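Side-chain contacts in putative cell filamentation protein (Bartonella quintana, PDB 4N67), which probably transfers AMP from ATP onto host target proteins as a translocated Fic-domain effector, and binds ADP: residues Y34-C37 and A38-A42; F107-G110 and S111-Q114. The protein carries 2 engineered substitutions. All coordinates share one frame; numbering follows the deposited sequence.

Two short-range contacts of the Fic protein lie on opposite sides of the chain's centre, about 27 Å apart between centres and about 14 Å between nearest atoms, and do not touch. Interaction 1 (34-42) runs along helix 30-48, whose Y34 and T41 side chains come to about 6 Å from the bound ADP and about 7 Å from the magnesium ion, respectively. Interaction 2 (107-114) is the turn into helix 112-126; its F107 touches the nucleotide and belongs to the ADP pocket, whereas the side chain of A108 is about 11 Å from the ADP. ADP thus relates the two: a helix passing near it, and a loop leading from it into another helix.

Interaction 1: Y34-C37 and A38-A42; sequences YERC and AHETA
The carbonyl oxygen C37 O accepts the backbone bond of T41 N at 2.8 Å. T41 OG1 lies 2.9 Å from C37 O as well, and also near A38 O. Both carbonyls are close because chi1 of 58° sets OG1 between the backbone N and the carbonyl carbon of T41, folding the hydroxyl back over the preceding turn. The methyl T41 CG2 comes to 4.0 Å from C37 SG, and both side chains also rest on F70 of helix 59-70, making an apolar seam between the two helices. The repeating i to i+4 bonds from A38 to Y34, H39 to E35 and E40 to R36 mark helix 30-48 as ordinary alpha-helix. A38 and T41 also touch R161, the last residue of the Fic motif, on the side near the ADP and magnesium.

On another flank of the helix, R36 and E40 pair loosely. R36 NH1 stands 3.8 Å from E40 OE1, a long salt bridge, while E40 CG lies over one face of the guanidinium, 3.4 Å from NH1. The planes of guanidinium and carboxylate are turned 28° apart. Water 1 sits at the guanidinium edge, in its plane, accepting from R36 NH1 at 2.9 Å and giving a weak bond to E40 OE2. That oxygen also takes H39 ND1 at 2.9 Å on its anti side; the carboxylate oxygen lies in the imidazole plane, which fixes the turn of the ring. The main partner of E40 is R43, one turn further along the helix, in a salt bridge with OE1. E40 is thus shared between a histidine, two arginines and a water, and the two arginines would probably keep its carboxylate ionised.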
loop_
_atom_site.group_PDB
_atom_site.type_symbol
_atom_site.label_atom_id
_atom_site.label_comp_id
_atom_site.label_asym_id
_atom_site.label_seq_id
_atom_site.Cartn_x
_atom_site.Cartn_y
_atom_site.Cartn_z
ATOM N N TYR A 34 2.982 17.451 3.589
ATOM C CA TYR A 34 3.293 16.169 4.206
ATOM C C TYR A 34 2.568 16.010 5.539
ATOM O O TYR A 34 1.909 15.012 5.777
ATOM C CB TYR A 34 4.803 16.031 4.418
ATOM C CG TYR A 34 5.257 14.625 4.769
ATOM C CD1 TYR A 34 5.051 14.102 6.038
ATOM C CD2 TYR A 34 5.908 13.834 3.832
ATOM C CE1 TYR A 34 5.476 12.833 6.360
ATOM C CE2 TYR A 34 6.346 12.566 4.149
ATOM C CZ TYR A 34 6.126 12.068 5.407
ATOM O OH TYR A 34 6.545 10.793 5.718
ATOM N N GLU A 35 2.666 17.016 6.398
ATOM C CA GLU A 35 2.052 16.926 7.723
ATOM C C GLU A 35 0.524 16.893 7.657
ATOM O O GLU A 35 -0.128 16.127 8.367
ATOM C CB GLU A 35 2.519 18.073 8.607
ATOM C CG GLU A 35 3.985 17.999 8.971
ATOM C CD GLU A 35 4.411 19.106 9.918
ATOM O OE1 GLU A 35 3.607 19.519 10.788
ATOM O OE2 GLU A 35 5.574 19.563 9.822
ATOM N N ARG A 36 -0.055 17.737 6.810
ATOM C CA ARG A 36 -1.511 17.740 6.652
ATOM C C ARG A 36 -1.992 16.389 6.137
ATOM O O ARG A 36 -2.943 15.808 6.638
ATOM C CB ARG A 36 -1.948 18.870 5.691
ATOM C CG ARG A 36 -3.455 18.878 5.361
ATOM C CD ARG A 36 -4.150 20.008 6.082
ATOM N NE ARG A 36 -5.575 19.995 5.760
ATOM C CZ ARG A 36 -6.499 19.351 6.452
ATOM N NH1 ARG A 36 -6.204 18.705 7.579
ATOM N NH2 ARG A 36 -7.757 19.412 6.081
ATOM N N CYS A 37 -1.320 15.877 5.121
ATOM C CA CYS A 37 -1.659 14.584 4.537
ATOM C C CYS A 37 -1.473 13.427 5.510
ATOM O O CYS A 37 -2.302 12.500 5.560
ATOM C CB CYS A 37 -0.790 14.428 3.282
ATOM S SG CYS A 37 -0.879 12.844 2.493
ATOM N N ALA A 38 -0.397 13.460 6.278
ATOM C CA ALA A 38 -0.184 12.425 7.277
ATOM C C ALA A 38 -1.367 12.378 8.246
ATOM O O ALA A 38 -1.871 11.307 8.606
ATOM C CB ALA A 38 1.132 12.640 7.983
ATOM N N HIS A 39 -1.804 13.559 8.702
ATOM C CA HIS A 39 -2.904 13.662 9.646
ATOM C C HIS A 39 -4.227 13.190 9.042
ATOM O O HIS A 39 -4.999 12.416 9.653
ATOM C CB HIS A 39 -2.992 15.139 10.105
ATOM C CG HIS A 39 -4.019 15.413 11.156
ATOM N ND1 HIS A 39 -5.369 15.505 10.895
ATOM C CD2 HIS A 39 -3.878 15.683 12.473
ATOM C CE1 HIS A 39 -6.015 15.809 12.008
ATOM N NE2 HIS A 39 -5.133 15.924 12.978
ATOM N N GLU A 40 -4.473 13.575 7.799
ATOM C CA GLU A 40 -5.692 13.182 7.134
ATOM C C GLU A 40 -5.725 11.718 6.814
ATOM O O GLU A 40 -6.745 11.091 7.054
ATOM C CB GLU A 40 -5.914 14.050 5.923
ATOM C CG GLU A 40 -6.173 15.429 6.510
ATOM C CD GLU A 40 -7.383 15.452 7.501
ATOM O OE1 GLU A 40 -8.420 15.692 6.876
ATOM O OE2 GLU A 40 -7.399 15.205 8.831
ATOM N N THR A 41 -4.635 11.171 6.308
ATOM C CA THR A 41 -4.631 9.725 5.988
ATOM C C THR A 41 -4.756 8.875 7.264
ATOM O O THR A 41 -5.369 7.802 7.240
ATOM C CB THR A 41 -3.371 9.274 5.215
ATOM O OG1 THR A 41 -2.186 9.592 5.979
ATOM C CG2 THR A 41 -3.267 9.990 3.921
ATOM N N ALA A 42 -4.201 9.335 8.387
ATOM C CA ALA A 42 -4.372 8.624 9.648
ATOM C C ALA A 42 -5.834 8.600 10.045
ATOM O O ALA A 42 -6.388 7.557 10.469
ATOM C CB ALA A 42 -3.516 9.249 10.745
HETATM O O HOH W 1 -8.176 17.740 9.444
#

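Interaction 2: F107-G110 and S111-Q114; sequences FAVG and SQIQ
Q112 OE1 takes V109 N at 2.9 Å, with an almost straight N-H...O angle of 177°, although the donor stands above the plane of the amide carbonyl. The same oxygen accepts a hydrogen bond from water 2 at 2.8 Å, and that water also donates to F107 O, so one amide oxygen serves two donors and ties the loop backbone to the first helical turn. A chi1 of -70° sets CG of Q112 beside its backbone N and directs the chain back alongside V109, while the extended chain beyond CG gives the amide its reach; the two side chains point the same way. Nearer the backbone, A108 CB packs on Q112 CB at 3.8 Å and on I113 CG1 at 3.9 Å.

The chain makes a type II' beta turn from V109 to Q112 at the entry to helix 112-126 of the Fic fold, closed by Q112 N to V109 O at 3.0 Å, with G110 at its positive-phi corner. I113 N follows by bonding to G110 O.

Further out, backbone bonds tie A108 to H151 and G110 to P96, and R81 reaches A108 O. I113 touches R81 and P154. F107 stacks on H153, the histidine of the HPFRKGNGR Fic motif, and touches ADP.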
loop_
_atom_site.group_PDB
_atom_site.type_symbol
_atom_site.label_atom_id
_atom_site.label_comp_id
_atom_site.label_asym_id
_atom_site.label_seq_id
_atom_site.Cartn_x
_atom_site.Cartn_y
_atom_site.Cartn_z
ATOM N N PHE A 107 10.990 -0.617 -8.532
ATOM C CA PHE A 107 9.626 -1.151 -8.451
ATOM C C PHE A 107 9.178 -1.624 -9.833
ATOM O O PHE A 107 9.867 -1.426 -10.840
ATOM C CB PHE A 107 8.679 -0.059 -7.927
ATOM C CG PHE A 107 9.007 0.412 -6.526
ATOM C CD1 PHE A 107 8.926 -0.458 -5.454
ATOM C CD2 PHE A 107 9.373 1.723 -6.284
ATOM C CE1 PHE A 107 9.216 -0.042 -4.168
ATOM C CE2 PHE A 107 9.648 2.144 -4.994
ATOM C CZ PHE A 107 9.569 1.268 -3.939
ATOM N N ALA A 108 7.997 -2.227 -9.877
ATOM C CA ALA A 108 7.364 -2.636 -11.138
ATOM C C ALA A 108 7.314 -1.461 -12.099
ATOM O O ALA A 108 7.035 -0.325 -11.711
ATOM C CB ALA A 108 5.952 -3.159 -10.854
ATOM N N VAL A 109 7.617 -1.754 -13.367
ATOM C CA VAL A 109 7.602 -0.755 -14.414
ATOM C C VAL A 109 6.406 -0.931 -15.338
ATOM O O VAL A 109 6.188 -2.027 -15.835
ATOM C CB VAL A 109 8.884 -0.868 -15.245
ATOM C CG1 VAL A 109 8.915 0.177 -16.319
ATOM C CG2 VAL A 109 10.093 -0.757 -14.342
ATOM N N GLY A 110 5.665 0.155 -15.523
ATOM C CA GLY A 110 4.549 0.240 -16.492
ATOM C C GLY A 110 3.537 -0.861 -16.293
ATOM O O GLY A 110 2.977 -0.980 -15.223
ATOM N N SER A 111 3.297 -1.650 -17.331
ATOM C CA SER A 111 2.295 -2.742 -17.258
ATOM C C SER A 111 2.644 -3.914 -16.306
ATOM O O SER A 111 1.782 -4.759 -15.980
ATOM C CB SER A 111 1.966 -3.247 -18.649
ATOM O OG SER A 111 3.056 -3.954 -19.209
ATOM N N GLN A 112 3.895 -3.981 -15.820
ATOM C CA GLN A 112 4.214 -4.914 -14.747
ATOM C C GLN A 112 3.316 -4.679 -13.528
ATOM O O GLN A 112 3.063 -5.599 -12.755
ATOM C CB GLN A 112 5.660 -4.767 -14.298
ATOM C CG GLN A 112 6.610 -5.265 -15.349
ATOM C CD GLN A 112 8.060 -5.082 -14.977
ATOM O OE1 GLN A 112 8.392 -4.441 -13.973
ATOM N NE2 GLN A 112 8.950 -5.649 -15.800
ATOM N N ILE A 113 2.891 -3.440 -13.329
ATOM C CA ILE A 113 2.074 -3.105 -12.156
ATOM C C ILE A 113 0.791 -3.905 -12.252
ATOM O O ILE A 113 0.419 -4.569 -11.309
ATOM C CB ILE A 113 1.762 -1.602 -12.071
ATOM C CG1 ILE A 113 3.050 -0.786 -11.839
ATOM C CG2 ILE A 113 0.728 -1.324 -10.989
ATOM C CD1 ILE A 113 2.824 0.720 -11.925
ATOM N N GLN A 114 0.122 -3.833 -13.394
ATOM C CA GLN A 114 -1.151 -4.570 -13.554
ATOM C C GLN A 114 -0.947 -6.080 -13.507
ATOM O O GLN A 114 -1.747 -6.808 -12.881
ATOM C CB GLN A 114 -1.826 -4.202 -14.872
ATOM C CG GLN A 114 -2.250 -2.742 -15.006
ATOM C CD GLN A 114 -3.000 -2.196 -13.804
ATOM O OE1 GLN A 114 -3.883 -2.852 -13.219
ATOM N NE2 GLN A 114 -2.657 -0.980 -13.426
HETATM O O HOH W 2 10.732 -3.792 -12.511
#